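Local coordinates for protein alternansucrase (Leuconostoc mesenteroides, PDB 6HVG) that is an alternansucrase of glycoside hydrolase family 70 whose chain also carries choline-binding-type repeats, at residues 185-189 and 190-194; 215-218 and 219-223. All blocks are in the same frame, centred on the assembly; numbering follows the deposited sequence.

Interaction 1: residues 185-189 and 190-194; sequences FRDVN and GKHIY
A two-stranded antiparallel beta hairpin, strands 185-188 and 191-194 joined by a type II' turn from Val188 to Lys191, carries an aromatic cluster on the face of Phe185, Asp187, His192 and Tyr194. The ladder is regular: Arg186 and Ile193 bond in both directions, with Arg186 N to Ile193 O at 3.0 Å, and Val188 and Lys191 do the same beside the turn. On the aromatic face the Phe185 ring lies over CB of Tyr194, which sits 3.6 Å from the ring centroid and 13° off its normal, a CH-pi contact. The same ring runs nearly parallel to that of His192, planes 17° apart and centroids 4.5 Å apart, but slid aside so that overlap is slight. With CG of His192 anti to its backbone N (chi1 -158°), the imidazole reaches across to Asp187 in a His-carboxylate hydrogen bond, ND1 to OD1, whose modelled 2.4 Å is implausibly short and uncertain. NE2 bonds Asp207 OD2, and the two together would hold the ring's rotation. On the other face Arg186 forms a salt bridge with Asp175, while Val188 and Ile193 pack on Leu164. Short beta hairpins are the building blocks of choline-binding-type repeats, and this one lies within such a range (161-206).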
ATOM      1  N   PHE A 185      38.879   7.082 -21.034  1.00 73.50           N
ATOM      2  CA  PHE A 185      38.424   6.628 -22.353  1.00 72.19           C
ATOM      3  C   PHE A 185      39.248   5.414 -22.782  1.00 73.64           C
ATOM      4  O   PHE A 185      40.462   5.405 -22.598  1.00 72.81           O
ATOM      5  CB  PHE A 185      38.660   7.725 -23.388  1.00 72.64           C
ATOM      6  CG  PHE A 185      37.470   8.601 -23.667  1.00 70.13           C
ATOM      7  CD1 PHE A 185      36.560   8.232 -24.624  1.00 69.44           C
ATOM      8  CD2 PHE A 185      37.307   9.819 -23.040  1.00 69.02           C
ATOM      9  CE1 PHE A 185      35.481   9.029 -24.934  1.00 67.98           C
ATOM     10  CE2 PHE A 185      36.227  10.630 -23.342  1.00 69.18           C
ATOM     11  CZ  PHE A 185      35.307  10.233 -24.290  1.00 67.64           C
ATOM     12  N   ARG A 186      38.618   4.408 -23.377  1.00 75.09           N
ATOM     13  CA  ARG A 186      39.367   3.295 -23.981  1.00 76.15           C
ATOM     14  C   ARG A 186      38.957   3.095 -25.444  1.00 77.01           C
ATOM     15  O   ARG A 186      37.854   3.458 -25.831  1.00 79.41           O
ATOM     16  CB  ARG A 186      39.157   2.010 -23.182  1.00 77.71           C
ATOM     17  CG  ARG A 186      39.825   1.988 -21.808  1.00 79.28           C
ATOM     18  CD  ARG A 186      41.357   2.004 -21.870  1.00 81.86           C
ATOM     19  NE  ARG A 186      41.857   2.983 -20.902  1.00 82.82           N
ATOM     20  CZ  ARG A 186      42.394   2.704 -19.724  1.00 84.14           C
ATOM     21  NH1 ARG A 186      42.770   3.694 -18.937  1.00 84.08           N
ATOM     22  NH2 ARG A 186      42.565   1.458 -19.330  1.00 87.26           N
ATOM     23  N   ASP A 187      39.850   2.539 -26.255  1.00 77.88           N
ATOM     24  CA  ASP A 187      39.592   2.321 -27.676  1.00 77.59           C
ATOM     25  C   ASP A 187      39.381   0.846 -27.954  1.00 80.83           C
ATOM     26  O   ASP A 187      40.318   0.070 -27.872  1.00 84.28           O
ATOM     27  CB  ASP A 187      40.775   2.804 -28.504  1.00 77.32           C
ATOM     28  CG  ASP A 187      40.907   4.299 -28.519  1.00 77.22           C
ATOM     29  OD1 ASP A 187      39.883   4.991 -28.683  1.00 77.29           O
ATOM     30  OD2 ASP A 187      42.048   4.796 -28.407  1.00 75.88           O
ATOM     31  N   VAL A 188      38.162   0.464 -28.308  1.00 86.73           N
ATOM     32  CA  VAL A 188      37.854  -0.921 -28.686  1.00 95.00           C
ATOM     33  C   VAL A 188      37.193  -0.897 -30.058  1.00 97.88           C
ATOM     34  O   VAL A 188      36.266  -0.129 -30.271  1.00 97.78           O
ATOM     35  CB  VAL A 188      36.904  -1.612 -27.680  1.00 98.05           C
ATOM     36  CG1 VAL A 188      36.876  -3.123 -27.913  1.00 97.64           C
ATOM     37  CG2 VAL A 188      37.320  -1.308 -26.244  1.00100.63           C
ATOM     38  N   ASN A 189      37.670  -1.738 -30.977  1.00101.90           N
ATOM     39  CA  ASN A 189      37.227  -1.725 -32.380  1.00101.90           C
ATOM     40  C   ASN A 189      37.341  -0.308 -32.935  1.00 98.85           C
ATOM     41  O   ASN A 189      38.408   0.299 -32.804  1.00101.46           O
ATOM     42  CB  ASN A 189      35.818  -2.325 -32.537  1.00102.13           C
ATOM     43  CG  ASN A 189      35.755  -3.783 -32.100  1.00105.74           C
ATOM     44  OD1 ASN A 189      36.655  -4.564 -32.401  1.00107.22           O
ATOM     45  ND2 ASN A 189      34.693  -4.154 -31.381  1.00107.72           N
ATOM     46  N   GLY A 190      36.278   0.232 -33.531  1.00 90.84           N
ATOM     47  CA  GLY A 190      36.326   1.591 -34.062  1.00 88.09           C
ATOM     48  C   GLY A 190      35.788   2.616 -33.082  1.00 86.49           C
ATOM     49  O   GLY A 190      35.600   3.777 -33.433  1.00 85.92           O
ATOM     50  N   LYS A 191      35.539   2.199 -31.845  1.00 84.53           N
ATOM     51  CA  LYS A 191      34.819   3.022 -30.886  1.00 83.41           C
ATOM     52  C   LYS A 191      35.725   3.642 -29.817  1.00 78.14           C
ATOM     53  O   LYS A 191      36.622   3.007 -29.299  1.00 75.55           O
ATOM     54  CB  LYS A 191      33.710   2.190 -30.227  1.00 86.46           C
ATOM     55  CG  LYS A 191      32.747   1.526 -31.215  1.00 90.09           C
ATOM     56  CD  LYS A 191      32.200   2.518 -32.242  1.00 95.59           C
ATOM     57  CE  LYS A 191      30.848   2.095 -32.809  1.00 96.73           C
ATOM     58  NZ  LYS A 191      30.752   0.659 -33.169  1.00 99.81           N
ATOM     59  N   HIS A 192      35.460   4.906 -29.514  1.00 74.39           N
ATOM     60  CA  HIS A 192      36.125   5.652 -28.461  1.00 70.67           C
ATOM     61  C   HIS A 192      35.115   5.772 -27.324  1.00 67.38           C
ATOM     62  O   HIS A 192      34.257   6.641 -27.338  1.00 65.01           O
ATOM     63  CB  HIS A 192      36.518   7.032 -29.004  1.00 69.54           C
ATOM     64  CG  HIS A 192      37.627   7.697 -28.255  1.00 69.88           C
ATOM     65  ND1 HIS A 192      38.885   7.139 -28.137  1.00 71.00           N
ATOM     66  CD2 HIS A 192      37.688   8.904 -27.641  1.00 69.17           C
ATOM     67  CE1 HIS A 192      39.663   7.957 -27.451  1.00 71.37           C
ATOM     68  NE2 HIS A 192      38.962   9.033 -27.136  1.00 70.48           N
ATOM     69  N   ILE A 193      35.206   4.879 -26.349  1.00 67.93           N
ATOM     70  CA  ILE A 193      34.180   4.798 -25.299  1.00 68.12           C
ATOM     71  C   ILE A 193      34.700   5.281 -23.945  1.00 68.13           C
ATOM     72  O   ILE A 193      35.688   4.764 -23.437  1.00 66.34           O
ATOM     73  CB  ILE A 193      33.649   3.359 -25.137  1.00 67.70           C
ATOM     74  CG1 ILE A 193      33.587   2.643 -26.502  1.00 68.73           C
ATOM     75  CG2 ILE A 193      32.293   3.387 -24.450  1.00 65.34           C
ATOM     76  CD1 ILE A 193      33.232   1.179 -26.406  1.00 68.21           C
ATOM     77  N   TYR A 194      34.026   6.281 -23.383  1.00 70.97           N
ATOM     78  CA  TYR A 194      34.287   6.733 -22.011  1.00 73.84           C
ATOM     79  C   TYR A 194      33.523   5.861 -21.056  1.00 74.37           C
ATOM     80  O   TYR A 194      32.423   5.405 -21.369  1.00 76.68           O
ATOM     81  CB  TYR A 194      33.845   8.195 -21.801  1.00 74.31           C
ATOM     82  CG  TYR A 194      34.070   8.752 -20.401  1.00 73.24           C
ATOM     83  CD1 TYR A 194      32.989   9.050 -19.571  1.00 70.09           C
ATOM     84  CD2 TYR A 194      35.370   8.975 -19.907  1.00 75.75           C
ATOM     85  CE1 TYR A 194      33.184   9.566 -18.293  1.00 70.33           C
ATOM     86  CE2 TYR A 194      35.573   9.486 -18.627  1.00 75.17           C
ATOM     87  CZ  TYR A 194      34.475   9.778 -17.819  1.00 71.82           C
ATOM     88  OH  TYR A 194      34.655  10.288 -16.551  1.00 67.81           O
TER

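Interaction 2: residues 215-218 and 219-223; sequences GYDA and QGNQL
Asp217 and Asn221 meet round a type I beta turn, Asp217 to Gly220, that follows strand 212-216. Among the polar side-chain contacts, the carboxylate of Asp217 receives two good bonds from Asn221. The backbone N of Asn221 reaches OD1 at 2.7 Å, nearly straight at 172° but from above the carboxylate plane; ND2 meets OD2 at 3.0 Å on its syn side, with OD2 in the amide plane. A further ND2 bond to OD1 is weak. Asp217 CG stands between its backbone N and carbonyl carbon (chi1 76°), which turns the carboxylate in over the turn, where OD1 also comes 2.9 Å from Gln219 N.

Backbone bonds close the loop: Gly220 N to Asp217 O at 3.1 Å, Asp217 N to Asn221 O, and Leu223 N to Gly215 O at 3.2 Å. The Tyr216-Gln222 pair is the single bridge between the two arms. A water accepts from Gly215 N and lies 2.9 Å from Leu223 O, to which it may donate.

Leu223 supplies the apolar contact, its CD2 3.7 Å from Asp217 CB. Other van der Waals contacts set Leu223 CD1 against the Tyr216 carbonyl and CD2 of the Tyr216 ring obliquely beside the Gln222 main chain.

The chemistry implies that the carboxylate ties the residue after the turn back to its first residue: binding both the main chain and the side-chain amide of Asn221 should fix the rotation of each group, and its negative charge is probably stabilised by these N-H donors.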
ATOM      1  N   GLY A 215      32.784  15.027 -29.413  1.00 60.29           N
ATOM      2  CA  GLY A 215      31.782  14.405 -28.547  1.00 59.17           C
ATOM      3  C   GLY A 215      31.697  12.929 -28.836  1.00 59.56           C
ATOM      4  O   GLY A 215      32.057  12.499 -29.920  1.00 59.54           O
ATOM      5  N   TYR A 216      31.245  12.150 -27.862  1.00 59.44           N
ATOM      6  CA  TYR A 216      31.101  10.703 -28.045  1.00 60.79           C
ATOM      7  C   TYR A 216      29.912  10.201 -27.285  1.00 62.33           C
ATOM      8  O   TYR A 216      29.584  10.729 -26.233  1.00 63.50           O
ATOM      9  CB  TYR A 216      32.361   9.943 -27.602  1.00 60.85           C
ATOM     10  CG  TYR A 216      33.556  10.281 -28.446  1.00 61.18           C
ATOM     11  CD1 TYR A 216      34.417  11.303 -28.076  1.00 62.04           C
ATOM     12  CD2 TYR A 216      33.802   9.610 -29.643  1.00 61.69           C
ATOM     13  CE1 TYR A 216      35.506  11.639 -28.864  1.00 63.97           C
ATOM     14  CE2 TYR A 216      34.880   9.938 -30.440  1.00 63.46           C
ATOM     15  CZ  TYR A 216      35.733  10.954 -30.046  1.00 64.52           C
ATOM     16  OH  TYR A 216      36.804  11.296 -30.822  1.00 64.75           O
ATOM     17  N   ASP A 217      29.255   9.188 -27.828  1.00 67.21           N
ATOM     18  CA  ASP A 217      28.069   8.623 -27.193  1.00 69.46           C
ATOM     19  C   ASP A 217      28.456   7.433 -26.307  1.00 71.89           C
ATOM     20  O   ASP A 217      29.644   7.104 -26.155  1.00 76.92           O
ATOM     21  CB  ASP A 217      27.019   8.267 -28.252  1.00 70.75           C
ATOM     22  CG  ASP A 217      27.341   7.001 -29.030  1.00 74.37           C
ATOM     23  OD1 ASP A 217      28.442   6.405 -28.910  1.00 77.82           O
ATOM     24  OD2 ASP A 217      26.459   6.588 -29.792  1.00 78.12           O
ATOM     25  N   ALA A 218      27.450   6.795 -25.730  1.00 72.69           N
ATOM     26  CA  ALA A 218      27.660   5.638 -24.866  1.00 72.26           C
ATOM     27  C   ALA A 218      28.274   4.465 -25.610  1.00 74.25           C
ATOM     28  O   ALA A 218      29.011   3.688 -25.020  1.00 76.63           O
ATOM     29  CB  ALA A 218      26.346   5.223 -24.216  1.00 72.68           C
ATOM     30  N   GLN A 219      27.976   4.329 -26.900  1.00 77.99           N
ATOM     31  CA  GLN A 219      28.573   3.249 -27.712  1.00 80.80           C
ATOM     32  C   GLN A 219      29.931   3.595 -28.328  1.00 77.60           C
ATOM     33  O   GLN A 219      30.551   2.747 -28.982  1.00 73.26           O
ATOM     34  CB  GLN A 219      27.586   2.771 -28.780  1.00 85.95           C
ATOM     35  CG  GLN A 219      26.447   1.975 -28.158  1.00 91.37           C
ATOM     36  CD  GLN A 219      25.491   1.389 -29.179  1.00100.36           C
ATOM     37  OE1 GLN A 219      25.009   2.095 -30.080  1.00106.33           O
ATOM     38  NE2 GLN A 219      25.182   0.087 -29.029  1.00106.02           N
ATOM     39  N   GLY A 220      30.388   4.827 -28.117  1.00 74.49           N
ATOM     40  CA  GLY A 220      31.721   5.240 -28.566  1.00 74.08           C
ATOM     41  C   GLY A 220      31.811   5.841 -29.958  1.00 70.50           C
ATOM     42  O   GLY A 220      32.890   5.894 -30.542  1.00 68.00           O
ATOM     43  N   ASN A 221      30.686   6.331 -30.468  1.00 67.15           N
ATOM     44  CA  ASN A 221      30.640   6.948 -31.784  1.00 67.18           C
ATOM     45  C   ASN A 221      30.834   8.452 -31.691  1.00 66.73           C
ATOM     46  O   ASN A 221      30.222   9.104 -30.837  1.00 62.18           O
ATOM     47  CB  ASN A 221      29.296   6.674 -32.465  1.00 65.94           C
ATOM     48  CG  ASN A 221      28.947   5.208 -32.483  1.00 66.99           C
ATOM     49  OD1 ASN A 221      29.569   4.420 -33.211  1.00 70.21           O
ATOM     50  ND2 ASN A 221      27.961   4.820 -31.679  1.00 63.88           N
ATOM     51  N   GLN A 222      31.664   9.010 -32.580  1.00 67.39           N
ATOM     52  CA  GLN A 222      31.771  10.451 -32.660  1.00 67.70           C
ATOM     53  C   GLN A 222      30.388  11.023 -33.000  1.00 68.36           C
ATOM     54  O   GLN A 222      29.751  10.603 -33.958  1.00 68.72           O
ATOM     55  CB  GLN A 222      32.824  10.903 -33.679  1.00 68.08           C
ATOM     56  CG  GLN A 222      33.127  12.403 -33.587  1.00 67.02           C
ATOM     57  CD  GLN A 222      34.289  12.860 -34.433  1.00 67.04           C
ATOM     58  OE1 GLN A 222      34.997  12.056 -35.034  1.00 66.81           O
ATOM     59  NE2 GLN A 222      34.484  14.174 -34.490  1.00 67.58           N
ATOM     60  N   LEU A 223      29.930  11.971 -32.192  1.00 68.77           N
ATOM     61  CA  LEU A 223      28.621  12.556 -32.362  1.00 68.64           C
ATOM     62  C   LEU A 223      28.668  13.716 -33.357  1.00 69.73           C
ATOM     63  O   LEU A 223      29.612  14.501 -33.379  1.00 67.89           O
ATOM     64  CB  LEU A 223      28.070  13.014 -31.008  1.00 68.69           C
ATOM     65  CG  LEU A 223      27.689  11.853 -30.077  1.00 69.03           C
ATOM     66  CD1 LEU A 223      27.409  12.313 -28.659  1.00 66.77           C
ATOM     67  CD2 LEU A 223      26.489  11.090 -30.608  1.00 69.44           C
TER
HETATM   68  O   HOH W   1      32.231  15.051 -32.231  1.00 60.95           O

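Interaction 1 closes before interaction 2 opens along the chain. Strand 205-209 and most of strand 212-216 lie between them, interaction 2 starting at the end of the latter; their centres are about 9 Å apart. Each belongs to a separate local unit: 185-194 is itself a two-stranded sheet, whereas 215-223 runs from the last strand of the next one into the loop before strand 226-229. They touch directly. His192 N lies 2.9 Å from Gly220 O, a probable hydrogen bond, the rings of His192 and Tyr216 meet at about 55°, and Ile193 CG2 packs 3.3 Å from Ala218 O. These contacts are consistent with neighbouring hairpins of the choline-binding-type repeat region packing together.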